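Local coordinates for DUF2020 domain-containing protein (Corynebacterium diphtheriae, PDB 3V7B) that is of unknown function but belongs to the DUF2020 family, grouped in one clan with Mog1p and PsbP, at residues Phe53-Cys58 with Thr70-His75; Ala82-Val86 with Val119-Ala125; Val85-Ala89 with Val126-Ser130; Asp93-Pro97 with Gly106-Gly110. All coordinates share one frame; numbering follows the deposited sequence.

Interaction 1: residues Phe53-Cys58 with Thr70-His75. With EDO (1,2-ethanediol), chain C.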
loop_
_atom_site.group_PDB
_atom_site.type_symbol
_atom_site.label_atom_id
_atom_site.label_comp_id
_atom_site.label_asym_id
_atom_site.label_seq_id
_atom_site.Cartn_x
_atom_site.Cartn_y
_atom_site.Cartn_z
ATOM N N PHE A 53 7.369 7.641 -7.114
ATOM C CA PHE A 53 8.056 6.527 -6.425
ATOM C C PHE A 53 8.761 5.682 -7.466
ATOM O O PHE A 53 8.210 5.492 -8.527
ATOM C CB PHE A 53 7.044 5.734 -5.657
ATOM C CG PHE A 53 6.249 6.582 -4.678
ATOM C CD1 PHE A 53 6.717 6.851 -3.391
ATOM C CD2 PHE A 53 5.084 7.155 -5.066
ATOM C CE1 PHE A 53 5.988 7.687 -2.480
ATOM C CE2 PHE A 53 4.328 7.962 -4.191
ATOM C CZ PHE A 53 4.778 8.226 -2.901
ATOM N N ASP A 54 9.939 5.167 -7.143
ATOM C CA ASP A 54 10.661 4.280 -8.097
ATOM C C ASP A 54 9.710 3.172 -8.607
ATOM O O ASP A 54 9.589 2.926 -9.817
ATOM C CB ASP A 54 11.872 3.600 -7.457
ATOM C CG ASP A 54 12.936 4.572 -6.932
ATOM O OD1 ASP A 54 12.865 5.789 -7.220
ATOM O OD2 ASP A 54 13.823 4.056 -6.215
ATOM N N THR A 55 9.031 2.508 -7.666
ATOM C CA THR A 55 7.926 1.612 -7.989
ATOM C C THR A 55 6.663 2.412 -7.858
ATOM O O THR A 55 6.332 2.865 -6.736
ATOM C CB THR A 55 7.856 0.382 -7.041
ATOM O OG1 THR A 55 9.053 -0.384 -7.217
ATOM C CG2 THR A 55 6.661 -0.450 -7.403
ATOM N N PRO A 56 5.939 2.614 -8.969
ATOM C CA PRO A 56 4.761 3.482 -8.812
ATOM C C PRO A 56 3.796 3.013 -7.778
ATOM O O PRO A 56 3.539 1.836 -7.677
ATOM C CB PRO A 56 4.102 3.429 -10.202
ATOM C CG PRO A 56 5.227 3.146 -11.128
ATOM C CD PRO A 56 5.998 2.095 -10.349
ATOM N N ALA A 57 3.255 3.946 -7.012
ATOM C CA ALA A 57 2.167 3.687 -6.092
ATOM C C ALA A 57 0.898 3.502 -6.907
ATOM O O ALA A 57 0.763 4.110 -7.964
ATOM C CB ALA A 57 2.016 4.840 -5.152
ATOM N N CYS A 58 -0.006 2.645 -6.439
ATOM C CA CYS A 58 -1.235 2.332 -7.193
ATOM C C CYS A 58 -2.416 2.645 -6.256
ATOM O O CYS A 58 -2.453 2.243 -5.087
ATOM C CB CYS A 58 -1.299 0.872 -7.638
ATOM S SG CYS A 58 0.034 0.418 -8.787
ATOM N N THR A 70 -5.175 1.494 -1.408
ATOM C CA THR A 70 -3.989 2.216 -1.823
ATOM C C THR A 70 -2.777 1.335 -1.536
ATOM O O THR A 70 -2.626 0.819 -0.412
ATOM C CB THR A 70 -3.865 3.534 -0.999
ATOM O OG1 THR A 70 -4.987 4.407 -1.258
ATOM C CG2 THR A 70 -2.509 4.246 -1.258
ATOM N N VAL A 71 -1.872 1.219 -2.519
ATOM C CA VAL A 71 -0.702 0.377 -2.360
ATOM C C VAL A 71 0.499 1.239 -2.659
ATOM O O VAL A 71 0.580 1.845 -3.728
ATOM C CB VAL A 71 -0.698 -0.856 -3.306
ATOM C CG1 VAL A 71 0.601 -1.639 -3.201
ATOM C CG2 VAL A 71 -1.931 -1.764 -2.993
HETATM N N MSE A 72 1.391 1.318 -1.666
HETATM C CA MSE A 72 2.578 2.134 -1.755
HETATM C C MSE A 72 3.867 1.367 -1.442
HETATM O O MSE A 72 4.006 0.743 -0.384
HETATM C CB MSE A 72 2.479 3.379 -0.877
HETATM C CG MSE A 72 3.747 4.320 -0.989
HETATM SE SE MSE A 72 3.473 5.933 0.066
HETATM C CE MSE A 72 3.456 5.005 1.806
ATOM N N VAL A 73 4.793 1.396 -2.411
ATOM C CA VAL A 73 6.118 0.841 -2.321
ATOM C C VAL A 73 7.193 1.929 -2.158
ATOM O O VAL A 73 7.296 2.844 -2.944
ATOM C CB VAL A 73 6.458 -0.080 -3.520
ATOM C CG1 VAL A 73 7.891 -0.676 -3.327
ATOM C CG2 VAL A 73 5.427 -1.232 -3.575
ATOM N N ARG A 74 7.985 1.868 -1.078
ATOM C CA ARG A 74 8.931 2.902 -0.747
ATOM C C ARG A 74 10.349 2.330 -0.778
ATOM O O ARG A 74 10.614 1.285 -0.239
ATOM C CB ARG A 74 8.722 3.446 0.644
ATOM C CG ARG A 74 7.584 4.392 0.857
ATOM C CD ARG A 74 7.333 5.414 -0.159
ATOM N NE ARG A 74 8.507 6.300 -0.368
ATOM C CZ ARG A 74 8.781 7.415 0.284
ATOM N NH1 ARG A 74 7.942 7.910 1.150
ATOM N NH2 ARG A 74 9.895 8.085 0.004
ATOM N N HIS A 75 11.223 2.975 -1.464
ATOM C CA HIS A 75 12.641 2.620 -1.351
ATOM C C HIS A 75 13.289 3.770 -0.599
ATOM O O HIS A 75 13.493 4.901 -1.131
ATOM C CB HIS A 75 13.261 2.402 -2.723
ATOM C CG HIS A 75 12.821 1.133 -3.402
ATOM N ND1 HIS A 75 11.564 0.985 -3.956
ATOM C CD2 HIS A 75 13.511 -0.039 -3.687
ATOM C CE1 HIS A 75 11.457 -0.238 -4.493
ATOM N NE2 HIS A 75 12.648 -0.873 -4.334
HETATM C C1 EDO C . -8.698 4.076 2.261
HETATM O O1 EDO C . -9.287 5.136 1.490
HETATM C C2 EDO C . -7.679 3.331 1.384
HETATM O O2 EDO C . -6.618 4.122 0.797
HETATM O O HOH W 1 5.001 3.301 -4.504
HETATM O O HOH W 2 9.520 2.926 -4.730
#
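The Phe53 ring has Met72 over one face and Arg74 at its rim. CG of Met72, a selenomethionine in the crystal, stands 4.3 Å above the ring plane of Phe53 and nearer its rim than its centre. Extended to SE (chi1 -178°, chi2 176°), the chain of Met72 brings SE to 4.6 Å from the Phe53 centroid, obliquely, a Met-aromatic contact. Arg74 NE meets the ring edge in plane, and Arg74 CD comes within 3.5 Å of Phe53 CE1. In turn, CE1 lies over one face of the guanidinium, whose charge is paired with Asp7. The two segments lie at the open end of the antiparallel hairpin of strands 57-61 and 69-75. Its first bridge here is the hydrogen-bonded pair Cys58-Val71, with Val71 N to Cys58 O at 2.8 Å; Cys58 also forms the disulfide to Cys28. Thr70 OG1 and O2 of a 1,2-ethanediol, probably from the crystallisation liquor, share a 2.6 Å hydrogen bond. Before Cys58 the backbones diverge, and water takes over. One water donates to Thr55 O and Val73 O. A second accepts from Thr55 N, donates to Val73 O and is hydrogen-bonded to His75 ND1 (2.9 Å). Thr55 CB packs on Val73 CB at 3.8 Å.

Interaction 2: residues Ala82-Val86 with Val119-Ala125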
loop_
_atom_site.group_PDB
_atom_site.type_symbol
_atom_site.label_atom_id
_atom_site.label_comp_id
_atom_site.label_asym_id
_atom_site.label_seq_id
_atom_site.Cartn_x
_atom_site.Cartn_y
_atom_site.Cartn_z
ATOM N N ALA A 82 12.930 3.256 6.463
ATOM C CA ALA A 82 11.865 2.325 6.094
ATOM C C ALA A 82 11.063 1.962 7.331
ATOM O O ALA A 82 9.870 1.826 7.273
ATOM C CB ALA A 82 12.364 1.091 5.431
ATOM N N ILE A 83 11.719 1.818 8.469
ATOM C CA ILE A 83 10.994 1.540 9.733
ATOM C C ILE A 83 10.121 2.713 10.140
ATOM O O ILE A 83 9.034 2.536 10.681
ATOM C CB ILE A 83 11.991 1.110 10.888
ATOM C CG1 ILE A 83 12.635 -0.221 10.587
ATOM C CG2 ILE A 83 11.286 1.064 12.233
ATOM C CD1 ILE A 83 13.973 -0.552 11.313
ATOM N N ARG A 84 10.578 3.929 9.898
ATOM C CA ARG A 84 9.814 5.136 10.243
ATOM C C ARG A 84 8.504 5.184 9.464
ATOM O O ARG A 84 7.426 5.507 10.011
ATOM C CB ARG A 84 10.696 6.343 9.923
ATOM C CG ARG A 84 10.137 7.669 10.386
ATOM C CD ARG A 84 11.107 8.797 10.053
ATOM N NE ARG A 84 10.608 10.040 10.566
ATOM C CZ ARG A 84 11.065 11.242 10.216
ATOM N NH1 ARG A 84 12.075 11.382 9.356
ATOM N NH2 ARG A 84 10.522 12.300 10.756
ATOM N N VAL A 85 8.567 4.832 8.196
ATOM C CA VAL A 85 7.374 4.699 7.316
ATOM C C VAL A 85 6.391 3.670 7.904
ATOM O O VAL A 85 5.211 3.952 8.135
ATOM C CB VAL A 85 7.745 4.236 5.881
ATOM C CG1 VAL A 85 6.478 4.009 5.034
ATOM C CG2 VAL A 85 8.635 5.300 5.195
ATOM N N VAL A 86 6.905 2.490 8.189
ATOM C CA VAL A 86 6.083 1.437 8.692
ATOM C C VAL A 86 5.423 1.822 10.050
ATOM O O VAL A 86 4.243 1.596 10.241
ATOM C CB VAL A 86 6.870 0.120 8.773
ATOM C CG1 VAL A 86 6.088 -0.904 9.567
ATOM C CG2 VAL A 86 7.221 -0.451 7.383
ATOM N N VAL A 119 4.835 -3.241 6.115
ATOM C CA VAL A 119 5.994 -4.028 6.431
ATOM C C VAL A 119 7.227 -3.498 5.752
ATOM O O VAL A 119 7.150 -2.819 4.752
ATOM C CB VAL A 119 5.869 -5.516 6.045
ATOM C CG1 VAL A 119 4.830 -6.253 6.990
ATOM C CG2 VAL A 119 5.505 -5.634 4.519
ATOM N N GLN A 120 8.350 -3.742 6.379
ATOM C CA GLN A 120 9.643 -3.446 5.719
ATOM C C GLN A 120 10.606 -4.607 5.766
ATOM O O GLN A 120 10.529 -5.501 6.600
ATOM C CB GLN A 120 10.271 -2.194 6.308
ATOM C CG GLN A 120 10.679 -2.210 7.772
ATOM C CD GLN A 120 11.812 -3.103 8.193
ATOM O OE1 GLN A 120 12.888 -3.250 7.545
ATOM N NE2 GLN A 120 11.612 -3.696 9.309
ATOM N N LYS A 121 11.569 -4.522 4.855
ATOM C CA LYS A 121 12.621 -5.498 4.666
ATOM C C LYS A 121 13.786 -4.628 4.235
ATOM O O LYS A 121 13.760 -4.028 3.156
ATOM C CB LYS A 121 12.302 -6.533 3.574
ATOM C CG LYS A 121 13.411 -7.576 3.448
ATOM C CD LYS A 121 13.041 -8.834 2.641
ATOM C CE LYS A 121 13.155 -8.658 1.141
ATOM N NZ LYS A 121 13.478 -9.974 0.456
ATOM N N GLY A 122 14.794 -4.497 5.097
ATOM C CA GLY A 122 15.916 -3.627 4.751
ATOM C C GLY A 122 15.368 -2.212 4.533
ATOM O O GLY A 122 14.508 -1.809 5.248
ATOM N N PRO A 123 15.793 -1.510 3.476
ATOM C CA PRO A 123 15.309 -0.174 3.281
ATOM C C PRO A 123 14.040 -0.050 2.428
ATOM O O PRO A 123 13.642 1.055 2.126
ATOM C CB PRO A 123 16.464 0.515 2.568
ATOM C CG PRO A 123 17.024 -0.555 1.742
ATOM C CD PRO A 123 16.955 -1.797 2.617
ATOM N N VAL A 124 13.408 -1.153 2.117
ATOM C CA VAL A 124 12.176 -1.145 1.344
ATOM C C VAL A 124 10.993 -1.267 2.264
ATOM O O VAL A 124 10.946 -2.136 3.173
ATOM C CB VAL A 124 12.171 -2.288 0.316
ATOM C CG1 VAL A 124 10.867 -2.295 -0.513
ATOM C CG2 VAL A 124 13.409 -2.103 -0.577
ATOM N N ALA A 125 9.996 -0.402 2.031
ATOM C CA ALA A 125 8.729 -0.521 2.766
ATOM C C ALA A 125 7.533 -0.692 1.792
ATOM O O ALA A 125 7.534 -0.136 0.721
ATOM C CB ALA A 125 8.520 0.672 3.718
#
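Ala82 and Val86, one helical turn apart, press their methyl groups directly against the hairpin backbone, and here the fit is close. The Ala82 methyl packs against the turn, with CB 3.5 Å from Pro123 O and also touching Gly122 O. Val86, further along the helix, packs on the strand itself. With chi1 at 168°, its CG1 is anti to the backbone N and its CG2 is directed at the strand, 3.5 Å from Val119 C. Between them sits the methyl of Ala125, whose CB is 4.0 Å from Val86 CG2 and 4.1 Å from Val85 CG1. The axes of helix 82-86 and strand 119-121 come within 7.8 Å, nearly antiparallel at 170°. The turn itself is a type II' beta turn from Lys121 to Val124, with Gly122 and Pro123 at its corners; Lys121 N donates to Val124 O at 3.0 Å. Toward solvent the packing is looser. Ile83 CG1 lies obliquely beside the folded Gln120 chain, 3.8 Å from its CD and 4.0 Å from its CG. The Pro123 ring turns away from the helix toward solvent. Val85 also touches Phe12 of a loop, while Ala125 also touches Arg74; helix 79-89 thus lies along the hairpin of strands 114-121 and 124-130, antiparallel to the first, with strand 69-75 beside the second.

Interaction 3: residues Val85-Ala89 with Val126-Ser130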
loop_
_atom_site.group_PDB
_atom_site.type_symbol
_atom_site.label_atom_id
_atom_site.label_comp_id
_atom_site.label_asym_id
_atom_site.label_seq_id
_atom_site.Cartn_x
_atom_site.Cartn_y
_atom_site.Cartn_z
ATOM N N VAL A 85 8.567 4.832 8.196
ATOM C CA VAL A 85 7.374 4.699 7.316
ATOM C C VAL A 85 6.391 3.670 7.904
ATOM O O VAL A 85 5.211 3.952 8.135
ATOM C CB VAL A 85 7.745 4.236 5.881
ATOM C CG1 VAL A 85 6.478 4.009 5.034
ATOM C CG2 VAL A 85 8.635 5.300 5.195
ATOM N N VAL A 86 6.905 2.490 8.189
ATOM C CA VAL A 86 6.083 1.437 8.692
ATOM C C VAL A 86 5.423 1.822 10.050
ATOM O O VAL A 86 4.243 1.596 10.241
ATOM C CB VAL A 86 6.870 0.120 8.773
ATOM C CG1 VAL A 86 6.088 -0.904 9.567
ATOM C CG2 VAL A 86 7.221 -0.451 7.383
ATOM N N ASP A 87 6.199 2.443 10.959
ATOM C CA ASP A 87 5.689 2.859 12.248
ATOM C C ASP A 87 4.715 4.004 12.098
ATOM O O ASP A 87 3.772 4.136 12.889
ATOM C CB ASP A 87 6.861 3.279 13.188
ATOM C CG ASP A 87 7.690 2.130 13.631
ATOM O OD1 ASP A 87 7.392 0.954 13.240
ATOM O OD2 ASP A 87 8.642 2.397 14.426
ATOM N N TRP A 88 4.894 4.844 11.101
ATOM C CA TRP A 88 3.897 5.902 10.843
ATOM C C TRP A 88 2.575 5.330 10.361
ATOM O O TRP A 88 1.518 5.648 10.945
ATOM C CB TRP A 88 4.493 6.881 9.859
ATOM C CG TRP A 88 3.521 7.721 9.097
ATOM C CD1 TRP A 88 2.795 8.818 9.549
ATOM C CD2 TRP A 88 3.132 7.547 7.676
ATOM N NE1 TRP A 88 1.969 9.313 8.532
ATOM C CE2 TRP A 88 2.143 8.605 7.385
ATOM C CE3 TRP A 88 3.498 6.666 6.658
ATOM C CZ2 TRP A 88 1.565 8.743 6.129
ATOM C CZ3 TRP A 88 2.893 6.794 5.418
ATOM C CH2 TRP A 88 1.961 7.820 5.156
ATOM N N ALA A 89 2.640 4.391 9.393
ATOM C CA ALA A 89 1.432 3.802 8.793
ATOM C C ALA A 89 0.698 2.867 9.771
ATOM O O ALA A 89 -0.521 2.799 9.762
ATOM C CB ALA A 89 1.763 3.050 7.532
ATOM N N VAL A 126 6.564 -1.508 2.186
ATOM C CA VAL A 126 5.348 -1.761 1.439
ATOM C C VAL A 126 4.163 -1.487 2.391
ATOM O O VAL A 126 4.042 -2.126 3.453
ATOM C CB VAL A 126 5.302 -3.211 0.881
ATOM C CG1 VAL A 126 3.945 -3.548 0.248
ATOM C CG2 VAL A 126 6.440 -3.472 -0.121
ATOM N N VAL A 127 3.283 -0.560 2.029
ATOM C CA VAL A 127 2.105 -0.233 2.857
ATOM C C VAL A 127 0.841 -0.382 1.979
ATOM O O VAL A 127 0.778 0.113 0.855
ATOM C CB VAL A 127 2.165 1.246 3.386
ATOM C CG1 VAL A 127 0.944 1.627 4.199
ATOM C CG2 VAL A 127 3.485 1.538 4.155
ATOM N N VAL A 128 -0.199 -0.982 2.528
ATOM C CA VAL A 128 -1.423 -1.093 1.830
ATOM C C VAL A 128 -2.465 -0.653 2.834
ATOM O O VAL A 128 -2.413 -1.097 3.990
ATOM C CB VAL A 128 -1.710 -2.548 1.380
ATOM C CG1 VAL A 128 -3.089 -2.728 0.811
ATOM C CG2 VAL A 128 -0.700 -3.062 0.345
ATOM N N TRP A 129 -3.338 0.240 2.374
ATOM C CA TRP A 129 -4.496 0.671 3.110
ATOM C C TRP A 129 -5.705 0.144 2.329
ATOM O O TRP A 129 -5.706 0.143 1.088
ATOM C CB TRP A 129 -4.547 2.186 3.116
ATOM C CG TRP A 129 -3.525 2.863 3.967
ATOM C CD1 TRP A 129 -3.574 3.109 5.308
ATOM C CD2 TRP A 129 -2.298 3.461 3.502
ATOM N NE1 TRP A 129 -2.493 3.843 5.712
ATOM C CE2 TRP A 129 -1.674 4.072 4.664
ATOM C CE3 TRP A 129 -1.685 3.586 2.250
ATOM C CZ2 TRP A 129 -0.513 4.769 4.568
ATOM C CZ3 TRP A 129 -0.483 4.255 2.158
ATOM C CH2 TRP A 129 0.108 4.834 3.255
ATOM N N SER A 130 -6.713 -0.287 3.054
ATOM C CA SER A 130 -7.989 -0.674 2.480
ATOM C C SER A 130 -9.115 0.050 3.203
ATOM O O SER A 130 -9.014 0.319 4.381
ATOM C CB SER A 130 -8.222 -2.174 2.645
ATOM O OG SER A 130 -9.592 -2.516 2.422
HETATM O O HOH W 3 -2.217 4.463 8.614
#
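Ala89 O, on the last residue of helix 79-89, accepts a short 2.6 Å hydrogen bond from a water that in turn accepts one from Trp129 NE1 at 3.0 Å. The water lies at the edge of the Trp129 indole and in its plane, so it bridges the helix end to the strand and satisfies the ring N-H. Apolar contacts fill the rest. The Ala89 methyl meets Val127 at its CG1, 3.7 Å away, and Trp129 at CZ2. The same Val127 CG1 stands 3.3 Å above the plane of the Trp129 ring, toward its rim, while the other branch, CG2, reaches Val85 CG1 at 4.0 Å. Trp88 leaves the helix with CG roughly anti to its amide nitrogen (chi1 159°), which lets its far end swing back over the sheet. There Trp88 CH2 arrives near the plane of the Trp129 ring at its edge, 4.0 Å from CZ2. The two ring planes are steeply inclined, at 79°, with the six-membered centroids 5.9 Å apart. Phe12 meets Trp88 edge-to-face. Helix 85-89 and strand 126-130 run nearly parallel, 16° apart. Val126 and Val128 instead project onto helix 135-149, so the antiparallel sheet carries a helix on either side, a layered alpha-beta-alpha arrangement consistent with the Mog1p/PsbP clan.

Interaction 4: residues Asp93-Pro97 with Gly106-Gly110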
loop_
_atom_site.group_PDB
_atom_site.type_symbol
_atom_site.label_atom_id
_atom_site.label_comp_id
_atom_site.label_asym_id
_atom_site.label_seq_id
_atom_site.Cartn_x
_atom_site.Cartn_y
_atom_site.Cartn_z
ATOM N N ASP A 93 1.593 1.106 19.067
ATOM C CA ASP A 93 0.576 0.810 20.091
ATOM C C ASP A 93 -0.827 0.585 19.645
ATOM O O ASP A 93 -1.734 0.406 20.490
ATOM C CB ASP A 93 0.578 1.910 21.152
ATOM C CG ASP A 93 0.305 3.291 20.589
ATOM O OD1 ASP A 93 -0.263 3.359 19.476
ATOM O OD2 ASP A 93 0.675 4.282 21.270
ATOM N N THR A 94 -1.068 0.599 18.342
ATOM C CA THR A 94 -2.416 0.489 17.823
ATOM C C THR A 94 -2.549 -0.619 16.797
ATOM O O THR A 94 -3.601 -0.779 16.222
ATOM C CB THR A 94 -2.928 1.830 17.186
ATOM O OG1 THR A 94 -2.071 2.247 16.089
ATOM C CG2 THR A 94 -3.054 2.903 18.205
ATOM N N THR A 95 -1.469 -1.360 16.526
ATOM C CA THR A 95 -1.505 -2.375 15.538
ATOM C C THR A 95 -0.820 -3.619 16.087
ATOM O O THR A 95 -0.054 -3.534 17.100
ATOM C CB THR A 95 -0.815 -1.919 14.207
ATOM O OG1 THR A 95 0.584 -1.732 14.432
ATOM C CG2 THR A 95 -1.508 -0.571 13.658
ATOM N N GLU A 96 -1.036 -4.743 15.388
ATOM C CA GLU A 96 -0.436 -6.019 15.757
ATOM C C GLU A 96 0.663 -6.384 14.788
ATOM O O GLU A 96 0.788 -5.762 13.689
ATOM C CB GLU A 96 -1.506 -7.129 15.915
ATOM C CG GLU A 96 -2.278 -7.377 14.644
ATOM C CD GLU A 96 -3.248 -8.522 14.665
ATOM O OE1 GLU A 96 -3.485 -9.128 15.715
ATOM O OE2 GLU A 96 -3.779 -8.807 13.575
ATOM N N PRO A 97 1.545 -7.311 15.198
ATOM C CA PRO A 97 2.652 -7.568 14.298
ATOM C C PRO A 97 2.187 -8.138 12.975
ATOM O O PRO A 97 1.206 -8.865 12.936
ATOM C CB PRO A 97 3.499 -8.591 15.038
ATOM C CG PRO A 97 3.132 -8.393 16.481
ATOM C CD PRO A 97 1.705 -7.979 16.498
ATOM N N GLY A 106 6.487 -5.526 10.345
ATOM C CA GLY A 106 5.818 -4.266 10.502
ATOM C C GLY A 106 4.543 -4.505 11.328
ATOM O O GLY A 106 4.617 -5.273 12.286
ATOM N N GLY A 107 3.427 -3.941 10.892
ATOM C CA GLY A 107 2.131 -4.004 11.652
ATOM C C GLY A 107 0.901 -4.047 10.756
ATOM O O GLY A 107 0.958 -3.735 9.554
ATOM N N ARG A 108 -0.230 -4.388 11.360
ATOM C CA ARG A 108 -1.465 -4.559 10.650
ATOM C C ARG A 108 -2.604 -4.320 11.654
ATOM O O ARG A 108 -2.418 -4.500 12.871
ATOM C CB ARG A 108 -1.579 -5.965 10.023
ATOM C CG ARG A 108 -1.393 -7.105 10.996
ATOM C CD ARG A 108 -1.722 -8.463 10.420
ATOM N NE ARG A 108 -1.426 -9.495 11.430
ATOM C CZ ARG A 108 -1.804 -10.777 11.348
ATOM N NH1 ARG A 108 -2.467 -11.208 10.273
ATOM N NH2 ARG A 108 -1.500 -11.639 12.335
ATOM N N ALA A 109 -3.743 -3.884 11.144
ATOM C CA ALA A 109 -4.903 -3.524 11.954
ATOM C C ALA A 109 -6.087 -3.413 10.981
ATOM O O ALA A 109 -5.909 -2.962 9.796
ATOM C CB ALA A 109 -4.705 -2.182 12.653
ATOM N N GLY A 110 -7.260 -3.870 11.434
ATOM C CA GLY A 110 -8.476 -3.733 10.662
ATOM C C GLY A 110 -9.550 -3.204 11.612
ATOM O O GLY A 110 -9.776 -3.821 12.627
HETATM O O HOH W 4 -0.033 -10.546 14.790
#
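Glu96 and Arg108 both start with CG tucked between the backbone N and the carbonyl carbon (chi1 60° and 54°) and then run out extended, so their long chains cross on one face of the sheet and bring carboxylate and guanidinium together. Glu96 OE2 lies over one face of the guanidinium, 3.3 Å from Arg108 NE. No N-H is aimed at it, and this salt bridge is one of charge alone. Arg108 NE donates instead to Pro97 O at 3.1 Å, in a bent bond (141°) with the oxygen tilted from the guanidinium plane. A water closes the ring: it donates to Pro97 O at 2.8 Å and accepts from Arg108 NH2, in the guanidinium plane. In the backbone, Glu96 and Arg108 form an antiparallel hydrogen-bonded pair, with Glu96 N to Arg108 O at 2.9 Å; the return bond, Arg108 N to Glu96 O, is more bent. Gly107 CA comes within 3.0 Å of Glu96 O as a CA-H...O contact. One residue before Glu96, Thr95 CG2 packs on Ala109 CB at 3.7 Å, while the Thr95 hydroxyl bonds to Pro91 O. Since Arg108 NH1 also pairs with Glu139, the arginine positive charge is probably shared between two carboxylates, and it links the edge strand 96-98 to helix 135-149.

How the interactions relate
The four contacts run across one antiparallel sheet. Interactions 1 and 3 meet where strands 69-75 and 124-130 lie side by side, with a probable hydrogen bond from Val127 N to Met72 O (2.8 Å). Interaction 1 joins interaction 2 in the same way through Arg74 N and Ala125 O (2.7 Å). Interactions 2 and 3 share Val85 and Val86 on helix 79-89. Val86 also reaches the fourth contact, its CG1 packing 3.5 Å from Gly106 CA. Interactions 1 and 4 do not touch, their centres about 20 Å apart. A bound 1,2-ethanediol, probably from crystallisation, is hydrogen-bonded to Thr70 OG1 of interaction 1 and lies about 4 Å from the Trp129 side chain of interaction 3 (nearest atoms).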